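PDB 3H92: uncharacterized ATP-binding protein MJECL15 from Methanocaldococcus jannaschii, which is of unknown function but probably binds ATP, the crystallised part being a C-terminal domain of the helix-turn-helix clan. Local coordinates for residues D45-P50 with L83-I88; Y33-E38 with R56-F61. One frame throughout, in Å; residues are numbered along the deposited sequence.

Interaction 1: D45-P50 with L83-I88; sequences DNYELP and LVWNAI
Tyr47 turns the CD1 edge of its ring onto the face of the Trp85 indole, and this single pair of side chains carries the contact. CD1 stands about 3.7 Å above the indole plane, over the middle of the fused ring system. It is nearest the bond shared by the two rings: Tyr47 CD1 lies 3.7 Å from Trp85 CD2 and 3.8 Å from Trp85 CE2. Tyr47 CE1 follows at 4.2 Å from Trp85 CD2, so the CD1-CE1 edge of the phenol ring makes the contact. The geometry is that of a T-shaped (edge-to-face) stack: the phenol and the six-membered ring of the indole have their planes at 71° and their centroids 5.0 Å apart. No hydrogen bond crosses between the segments. The CB of Trp85 points toward residues 45-50, and with CG anti to the backbone N (chi1 -169°) the indole stands out from helix 82-91 with one face against Tyr47 CD1. Its NE1 is hydrogen-bonded to the backbone O of Phe43, near the end of helix 33-45, which probably restrains rotation of the indole. Lys89, one turn further along, makes a cation-pi contact with Trp85. With an alanine in place of Trp85, the Tyr47 edge would probably lose the face it packs against, and Phe43 O its indole donor. Pro79, at the end of strand 76-79, touches both aromatic side chains. The pair thus bridges, near the surface, the turn between helix 33-45 and strand 49-50 and the C-terminal helix 82-91, with strand 76-79 alongside.

Interaction 2: Y33-E38 with R56-F61; sequences YDEVLE and RKIRIF
Ile58 reaches from helix 56-64 to helix 33-45, its CB directed at the facing backbone around Val36, the residue whose CA lies nearest its own. At CB the chain forks. The CG2 branch takes the Val36 side, where Ile58 CG2 and Val36 CG2 meet at 4.2 Å in a looser apolar contact. On the other branch CG1 is anti to the carbonyl carbon (chi1 -64°), and the extended second torsion brings CD1 up to helix 33-45. This domain belongs to the helix-turn-helix clan; helix 33-45, strand 49-50, helix 56-64 and then the antiparallel strands 68-71 and 76-79 are consistent with a winged-helix type of fold, and here two of its helices pack together. CD1 is the atom most closely engaged: Ile58 CD1 sits 3.3 Å from Glu35 CB, a tight approach, and 3.5 Å from Glu35 O. It also lies 3.7 Å from Val36 N, so the methyl rests on helix backbone as well as on side chain. The Glu35 side chain, extended beyond CG, runs past the methyl, with Glu35 CD 4.1 Å from Ile58 CD1; Glu35 also touches Lys55. Val36 meets Val24 of helix 8-27 and Ile31 too, and Phe61 packs on both of these and on Leu20.

In the fold
The two contacts lie on opposite sides of the chain's centre, their centres 14 Å apart and their nearest atoms about 6 Å apart, without touching. Their segments alternate along the chain: 33-38, 45-50, 56-61, 83-88. Helix 33-45 links them, since it begins with one segment of interaction 2 and runs to the turn used in interaction 1; strand 49-50 then leads to helix 56-64. Helix 8-27 touches helix 82-91 at interaction 1 and both helices of interaction 2. Interaction 2 joins two helices close in the chain in the buried interior, whereas interaction 1 brings the C-terminal helix 82-91 back to the 45-50 turn near the surface, within one small, probably winged-helix-like domain.

Interaction 1: D45-P50 with L83-I88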
ATOM      1  N   ASP A  45      -0.753  12.017   0.794  1.00 37.27           N
ATOM      2  CA  ASP A  45      -0.723  13.335   0.241  1.00 37.70           C
ATOM      3  C   ASP A  45      -1.273  13.327  -1.136  1.00 35.95           C
ATOM      4  O   ASP A  45      -1.757  14.324  -1.592  1.00 36.29           O
ATOM      5  CB  ASP A  45       0.705  13.849   0.153  1.00 38.85           C
ATOM      6  CG  ASP A  45       1.302  14.180   1.501  1.00 42.43           C
ATOM      7  OD1 ASP A  45       0.615  14.822   2.343  1.00 47.09           O
ATOM      8  OD2 ASP A  45       2.484  13.812   1.688  1.00 47.96           O
ATOM      9  N   ASN A  46      -1.121  12.221  -1.822  1.00 34.54           N
ATOM     10  CA  ASN A  46      -1.546  12.130  -3.205  1.00 34.02           C
ATOM     11  C   ASN A  46      -2.138  10.794  -3.488  1.00 33.03           C
ATOM     12  O   ASN A  46      -1.402   9.815  -3.494  1.00 33.13           O
ATOM     13  CB  ASN A  46      -0.338  12.254  -4.115  1.00 34.13           C
ATOM     14  CG  ASN A  46       0.177  13.642  -4.184  1.00 33.95           C
ATOM     15  OD1 ASN A  46      -0.441  14.496  -4.796  1.00 34.69           O
ATOM     16  ND2 ASN A  46       1.311  13.887  -3.551  1.00 35.03           N
ATOM     17  N   TYR A  47      -3.416  10.780  -3.851  1.00 32.08           N
ATOM     18  CA  TYR A  47      -4.181   9.542  -4.095  1.00 30.73           C
ATOM     19  C   TYR A  47      -3.676   8.686  -5.215  1.00 30.06           C
ATOM     20  O   TYR A  47      -3.726   7.480  -5.141  1.00 29.65           O
ATOM     21  CB  TYR A  47      -5.600   9.937  -4.422  1.00 30.80           C
ATOM     22  CG  TYR A  47      -6.517   8.816  -4.787  1.00 29.58           C
ATOM     23  CD1 TYR A  47      -6.972   7.953  -3.846  1.00 27.96           C
ATOM     24  CD2 TYR A  47      -6.975   8.672  -6.072  1.00 32.61           C
ATOM     25  CE1 TYR A  47      -7.882   6.970  -4.145  1.00 29.03           C
ATOM     26  CE2 TYR A  47      -7.878   7.653  -6.402  1.00 33.44           C
ATOM     27  CZ  TYR A  47      -8.313   6.818  -5.411  1.00 30.92           C
ATOM     28  OH  TYR A  47      -9.181   5.832  -5.704  1.00 35.51           O
ATOM     29  N   GLU A  48      -3.265   9.316  -6.305  1.00 29.97           N
ATOM     30  CA  GLU A  48      -2.741   8.600  -7.464  1.00 29.41           C
ATOM     31  C   GLU A  48      -1.402   9.185  -7.807  1.00 28.71           C
ATOM     32  O   GLU A  48      -1.215  10.397  -7.732  1.00 26.73           O
ATOM     33  CB  GLU A  48      -3.659   8.809  -8.664  1.00 30.54           C
ATOM     34  CG  GLU A  48      -3.294   7.976  -9.892  1.00 33.16           C
ATOM     35  CD  GLU A  48      -4.292   8.154 -11.057  1.00 38.02           C
ATOM     36  OE1 GLU A  48      -5.404   8.745 -10.828  1.00 41.50           O
ATOM     37  OE2 GLU A  48      -3.951   7.700 -12.190  1.00 37.45           O
ATOM     38  N   LEU A  49      -0.466   8.336  -8.206  1.00 28.38           N
ATOM     39  CA  LEU A  49       0.842   8.855  -8.471  1.00 28.01           C
ATOM     40  C   LEU A  49       1.605   8.060  -9.485  1.00 27.24           C
ATOM     41  O   LEU A  49       1.240   6.947  -9.796  1.00 27.66           O
ATOM     42  CB  LEU A  49       1.624   9.044  -7.152  1.00 29.22           C
ATOM     43  CG  LEU A  49       1.639   8.020  -6.065  1.00 29.78           C
ATOM     44  CD1 LEU A  49       2.568   6.913  -6.540  1.00 35.27           C
ATOM     45  CD2 LEU A  49       2.091   8.656  -4.717  1.00 28.99           C
ATOM     46  N   PRO A  50       2.649   8.677 -10.069  1.00 26.98           N
ATOM     47  CA  PRO A  50       3.428   7.924 -11.041  1.00 26.50           C
ATOM     48  C   PRO A  50       3.962   6.649 -10.423  1.00 26.98           C
ATOM     49  O   PRO A  50       4.341   6.651  -9.250  1.00 28.91           O
ATOM     50  CB  PRO A  50       4.542   8.887 -11.427  1.00 26.65           C
ATOM     51  CG  PRO A  50       3.952  10.283 -11.154  1.00 26.79           C
ATOM     52  CD  PRO A  50       3.105  10.074  -9.924  1.00 26.32           C
ATOM     53  N   LEU A  83     -11.569   2.429   0.787  1.00 30.09           N
ATOM     54  CA  LEU A  83     -11.311   1.748   2.058  1.00 29.73           C
ATOM     55  C   LEU A  83      -9.836   1.590   2.374  1.00 28.66           C
ATOM     56  O   LEU A  83      -9.415   1.827   3.508  1.00 28.14           O
ATOM     57  CB  LEU A  83     -11.900   0.338   1.996  1.00 30.88           C
ATOM     58  CG  LEU A  83     -13.067  -0.069   2.895  1.00 33.00           C
ATOM     59  CD1 LEU A  83     -14.182  -0.816   2.157  1.00 33.98           C
ATOM     60  CD2 LEU A  83     -12.496  -0.940   3.979  1.00 36.28           C
ATOM     61  N   VAL A  84      -9.066   1.129   1.387  1.00 27.00           N
ATOM     62  CA  VAL A  84      -7.626   0.976   1.556  1.00 25.87           C
ATOM     63  C   VAL A  84      -7.054   2.364   1.777  1.00 25.97           C
ATOM     64  O   VAL A  84      -6.255   2.631   2.712  1.00 25.46           O
ATOM     65  CB  VAL A  84      -6.946   0.316   0.311  1.00 26.04           C
ATOM     66  CG1 VAL A  84      -5.445   0.401   0.423  1.00 24.53           C
ATOM     67  CG2 VAL A  84      -7.327  -1.152   0.176  1.00 22.63           C
ATOM     68  N   TRP A  85      -7.463   3.292   0.941  1.00 25.77           N
ATOM     69  CA  TRP A  85      -6.928   4.640   1.111  1.00 27.11           C
ATOM     70  C   TRP A  85      -7.206   5.214   2.481  1.00 26.72           C
ATOM     71  O   TRP A  85      -6.366   5.846   3.116  1.00 25.77           O
ATOM     72  CB  TRP A  85      -7.509   5.578   0.092  1.00 28.45           C
ATOM     73  CG  TRP A  85      -6.833   6.883   0.038  1.00 27.91           C
ATOM     74  CD1 TRP A  85      -5.504   7.132   0.050  1.00 31.45           C
ATOM     75  CD2 TRP A  85      -7.473   8.096  -0.148  1.00 30.04           C
ATOM     76  NE1 TRP A  85      -5.277   8.488  -0.093  1.00 31.29           N
ATOM     77  CE2 TRP A  85      -6.492   9.086  -0.232  1.00 31.32           C
ATOM     78  CE3 TRP A  85      -8.809   8.451  -0.279  1.00 38.14           C
ATOM     79  CZ2 TRP A  85      -6.799  10.406  -0.406  1.00 38.91           C
ATOM     80  CZ3 TRP A  85      -9.124   9.763  -0.478  1.00 40.39           C
ATOM     81  CH2 TRP A  85      -8.130  10.735  -0.533  1.00 40.82           C
ATOM     82  N   ASN A  86      -8.381   4.968   2.982  1.00 27.43           N
ATOM     83  CA  ASN A  86      -8.659   5.494   4.283  1.00 28.75           C
ATOM     84  C   ASN A  86      -7.924   4.779   5.393  1.00 28.48           C
ATOM     85  O   ASN A  86      -7.682   5.389   6.411  1.00 28.88           O
ATOM     86  CB  ASN A  86     -10.132   5.497   4.530  1.00 29.59           C
ATOM     87  CG  ASN A  86     -10.868   6.506   3.641  1.00 34.24           C
ATOM     88  OD1 ASN A  86     -11.801   6.131   2.913  1.00 42.49           O
ATOM     89  ND2 ASN A  86     -10.454   7.795   3.688  1.00 37.56           N
ATOM     90  N   ALA A  87      -7.585   3.497   5.215  1.00 28.22           N
ATOM     91  CA  ALA A  87      -6.824   2.741   6.208  1.00 27.09           C
ATOM     92  C   ALA A  87      -5.391   3.273   6.251  1.00 26.86           C
ATOM     93  O   ALA A  87      -4.853   3.451   7.300  1.00 27.37           O
ATOM     94  CB  ALA A  87      -6.837   1.293   5.888  1.00 27.08           C
ATOM     95  N   ILE A  88      -4.807   3.594   5.106  1.00 26.67           N
ATOM     96  CA  ILE A  88      -3.516   4.301   5.025  1.00 25.94           C
ATOM     97  C   ILE A  88      -3.493   5.634   5.772  1.00 26.13           C
ATOM     98  O   ILE A  88      -2.612   5.957   6.595  1.00 25.08           O
ATOM     99  CB  ILE A  88      -3.158   4.571   3.568  1.00 26.67           C
ATOM    100  CG1 ILE A  88      -2.808   3.263   2.837  1.00 26.21           C
ATOM    101  CG2 ILE A  88      -1.948   5.557   3.442  1.00 27.40           C
ATOM    102  CD1 ILE A  88      -2.881   3.392   1.268  1.00 22.85           C
TER

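Interaction 2: Y33-E38 with R56-F61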
ATOM      1  N   TYR A  33      10.154  -3.422   5.686  1.00 46.81           N
ATOM      2  CA  TYR A  33       9.112  -2.711   6.360  1.00 46.69           C
ATOM      3  C   TYR A  33       9.159  -1.178   6.270  1.00 46.70           C
ATOM      4  O   TYR A  33       8.170  -0.503   5.963  1.00 46.61           O
ATOM      5  CB  TYR A  33       9.173  -3.112   7.818  1.00 46.06           C
ATOM      6  CG  TYR A  33       8.126  -2.443   8.644  1.00 45.15           C
ATOM      7  CD1 TYR A  33       8.345  -1.185   9.187  1.00 45.90           C
ATOM      8  CD2 TYR A  33       6.906  -3.063   8.879  1.00 41.84           C
ATOM      9  CE1 TYR A  33       7.362  -0.567   9.967  1.00 45.76           C
ATOM     10  CE2 TYR A  33       5.938  -2.470   9.651  1.00 42.36           C
ATOM     11  CZ  TYR A  33       6.166  -1.220  10.191  1.00 42.32           C
ATOM     12  OH  TYR A  33       5.196  -0.620  10.964  1.00 42.09           O
ATOM     13  N   ASP A  34      10.302  -0.620   6.586  1.00 47.12           N
ATOM     14  CA  ASP A  34      10.420   0.828   6.664  1.00 47.92           C
ATOM     15  C   ASP A  34      10.249   1.515   5.268  1.00 47.03           C
ATOM     16  O   ASP A  34       9.773   2.650   5.196  1.00 46.92           O
ATOM     17  CB  ASP A  34      11.742   1.213   7.413  1.00 48.85           C
ATOM     18  CG  ASP A  34      11.532   1.466   8.962  1.00 50.77           C
ATOM     19  OD1 ASP A  34      10.338   1.572   9.408  1.00 50.13           O
ATOM     20  OD2 ASP A  34      12.572   1.619   9.697  1.00 52.40           O
ATOM     21  N   GLU A  35      10.602   0.791   4.202  1.00 45.97           N
ATOM     22  CA  GLU A  35      10.428   1.201   2.797  1.00 45.64           C
ATOM     23  C   GLU A  35       9.007   1.004   2.329  1.00 43.52           C
ATOM     24  O   GLU A  35       8.527   1.766   1.501  1.00 43.30           O
ATOM     25  CB  GLU A  35      11.242   0.320   1.868  1.00 46.76           C
ATOM     26  CG  GLU A  35      12.715   0.576   1.779  1.00 51.30           C
ATOM     27  CD  GLU A  35      13.373  -0.421   0.788  1.00 59.81           C
ATOM     28  OE1 GLU A  35      13.440  -1.659   1.112  1.00 64.54           O
ATOM     29  OE2 GLU A  35      13.816   0.034  -0.315  1.00 64.05           O
ATOM     30  N   VAL A  36       8.371  -0.068   2.803  1.00 41.18           N
ATOM     31  CA  VAL A  36       6.935  -0.214   2.636  1.00 39.65           C
ATOM     32  C   VAL A  36       6.211   0.946   3.294  1.00 38.16           C
ATOM     33  O   VAL A  36       5.372   1.537   2.627  1.00 38.45           O
ATOM     34  CB  VAL A  36       6.412  -1.594   3.117  1.00 39.76           C
ATOM     35  CG1 VAL A  36       4.883  -1.631   3.152  1.00 34.48           C
ATOM     36  CG2 VAL A  36       6.958  -2.679   2.206  1.00 38.91           C
ATOM     37  N   LEU A  37       6.561   1.326   4.535  1.00 37.07           N
ATOM     38  CA  LEU A  37       5.887   2.487   5.191  1.00 36.71           C
ATOM     39  C   LEU A  37       6.058   3.711   4.368  1.00 36.11           C
ATOM     40  O   LEU A  37       5.102   4.464   4.176  1.00 37.01           O
ATOM     41  CB  LEU A  37       6.385   2.863   6.593  1.00 36.12           C
ATOM     42  CG  LEU A  37       5.919   2.184   7.880  1.00 39.24           C
ATOM     43  CD1 LEU A  37       6.508   2.942   9.123  1.00 36.83           C
ATOM     44  CD2 LEU A  37       4.383   1.996   7.969  1.00 36.74           C
ATOM     45  N   GLU A  38       7.291   3.956   3.935  1.00 35.67           N
ATOM     46  CA  GLU A  38       7.589   5.204   3.232  1.00 35.76           C
ATOM     47  C   GLU A  38       6.835   5.243   1.908  1.00 34.61           C
ATOM     48  O   GLU A  38       6.200   6.257   1.600  1.00 35.44           O
ATOM     49  CB  GLU A  38       9.089   5.466   3.073  1.00 36.78           C
ATOM     50  CG  GLU A  38       9.751   6.077   4.350  1.00 41.23           C
ATOM     51  CD  GLU A  38       8.857   7.160   5.076  1.00 46.78           C
ATOM     52  OE1 GLU A  38       8.539   8.199   4.435  1.00 46.48           O
ATOM     53  OE2 GLU A  38       8.440   6.947   6.268  1.00 51.29           O
ATOM     54  N   ARG A  56      10.292  -0.781  -7.506  1.00 32.58           N
ATOM     55  CA  ARG A  56       9.621  -1.859  -8.221  1.00 34.22           C
ATOM     56  C   ARG A  56       9.263  -3.015  -7.310  1.00 33.87           C
ATOM     57  O   ARG A  56       8.124  -3.448  -7.268  1.00 33.57           O
ATOM     58  CB  ARG A  56      10.532  -2.344  -9.348  1.00 34.91           C
ATOM     59  CG  ARG A  56      10.146  -3.639 -10.023  1.00 39.02           C
ATOM     60  CD  ARG A  56      11.436  -4.455 -10.450  1.00 44.26           C
ATOM     61  NE  ARG A  56      12.440  -4.564  -9.371  1.00 49.19           N
ATOM     62  CZ  ARG A  56      13.608  -5.210  -9.457  1.00 53.71           C
ATOM     63  NH1 ARG A  56      13.963  -5.844 -10.573  1.00 56.10           N
ATOM     64  NH2 ARG A  56      14.441  -5.223  -8.409  1.00 55.53           N
ATOM     65  N   LYS A  57      10.236  -3.523  -6.572  1.00 34.25           N
ATOM     66  CA  LYS A  57       9.988  -4.675  -5.752  1.00 34.81           C
ATOM     67  C   LYS A  57       8.780  -4.381  -4.854  1.00 34.26           C
ATOM     68  O   LYS A  57       7.928  -5.238  -4.629  1.00 35.21           O
ATOM     69  CB  LYS A  57      11.211  -4.981  -4.898  1.00 35.79           C
ATOM     70  CG  LYS A  57      12.173  -6.041  -5.438  1.00 39.39           C
ATOM     71  CD  LYS A  57      13.221  -6.525  -4.329  1.00 44.19           C
ATOM     72  CE  LYS A  57      14.628  -6.923  -4.956  1.00 45.53           C
ATOM     73  NZ  LYS A  57      15.766  -7.177  -3.978  1.00 47.35           N
ATOM     74  N   ILE A  58       8.704  -3.155  -4.348  1.00 33.02           N
ATOM     75  CA  ILE A  58       7.692  -2.789  -3.376  1.00 31.96           C
ATOM     76  C   ILE A  58       6.385  -2.650  -4.082  1.00 31.55           C
ATOM     77  O   ILE A  58       5.384  -3.174  -3.602  1.00 30.62           O
ATOM     78  CB  ILE A  58       8.070  -1.517  -2.627  1.00 31.87           C
ATOM     79  CG1 ILE A  58       9.332  -1.801  -1.816  1.00 34.25           C
ATOM     80  CG2 ILE A  58       7.005  -1.076  -1.681  1.00 31.54           C
ATOM     81  CD1 ILE A  58       9.513  -0.823  -0.676  1.00 37.75           C
ATOM     82  N   ARG A  59       6.373  -1.984  -5.227  1.00 31.10           N
ATOM     83  CA  ARG A  59       5.115  -1.865  -5.968  1.00 32.28           C
ATOM     84  C   ARG A  59       4.566  -3.219  -6.328  1.00 30.86           C
ATOM     85  O   ARG A  59       3.389  -3.462  -6.180  1.00 30.95           O
ATOM     86  CB  ARG A  59       5.208  -0.987  -7.240  1.00 32.97           C
ATOM     87  CG  ARG A  59       5.594  -1.733  -8.503  1.00 37.39           C
ATOM     88  CD  ARG A  59       5.298  -0.984  -9.730  1.00 40.27           C
ATOM     89  NE  ARG A  59       6.433  -0.976 -10.642  1.00 42.79           N
ATOM     90  CZ  ARG A  59       7.360  -0.003 -10.721  1.00 45.40           C
ATOM     91  NH1 ARG A  59       8.303  -0.124 -11.642  1.00 43.55           N
ATOM     92  NH2 ARG A  59       7.389   1.086  -9.907  1.00 45.33           N
ATOM     93  N   ILE A  60       5.425  -4.088  -6.817  1.00 30.00           N
ATOM     94  CA  ILE A  60       5.007  -5.386  -7.205  1.00 29.45           C
ATOM     95  C   ILE A  60       4.324  -6.100  -6.044  1.00 29.96           C
ATOM     96  O   ILE A  60       3.260  -6.693  -6.186  1.00 29.31           O
ATOM     97  CB  ILE A  60       6.220  -6.174  -7.663  1.00 29.97           C
ATOM     98  CG1 ILE A  60       6.597  -5.774  -9.073  1.00 29.80           C
ATOM     99  CG2 ILE A  60       5.931  -7.647  -7.678  1.00 30.67           C
ATOM    100  CD1 ILE A  60       7.760  -6.596  -9.619  1.00 34.27           C
ATOM    101  N   PHE A  61       4.924  -5.990  -4.871  1.00 30.30           N
ATOM    102  CA  PHE A  61       4.408  -6.617  -3.669  1.00 29.94           C
ATOM    103  C   PHE A  61       3.058  -6.073  -3.228  1.00 29.85           C
ATOM    104  O   PHE A  61       2.113  -6.789  -2.928  1.00 28.53           O
ATOM    105  CB  PHE A  61       5.452  -6.430  -2.562  1.00 30.46           C
ATOM    106  CG  PHE A  61       5.007  -6.926  -1.235  1.00 32.47           C
ATOM    107  CD1 PHE A  61       5.019  -8.279  -0.959  1.00 34.24           C
ATOM    108  CD2 PHE A  61       4.510  -6.038  -0.272  1.00 34.19           C
ATOM    109  CE1 PHE A  61       4.572  -8.767   0.274  1.00 33.48           C
ATOM    110  CE2 PHE A  61       4.042  -6.505   0.934  1.00 30.77           C
ATOM    111  CZ  PHE A  61       4.071  -7.870   1.212  1.00 33.81           C
TER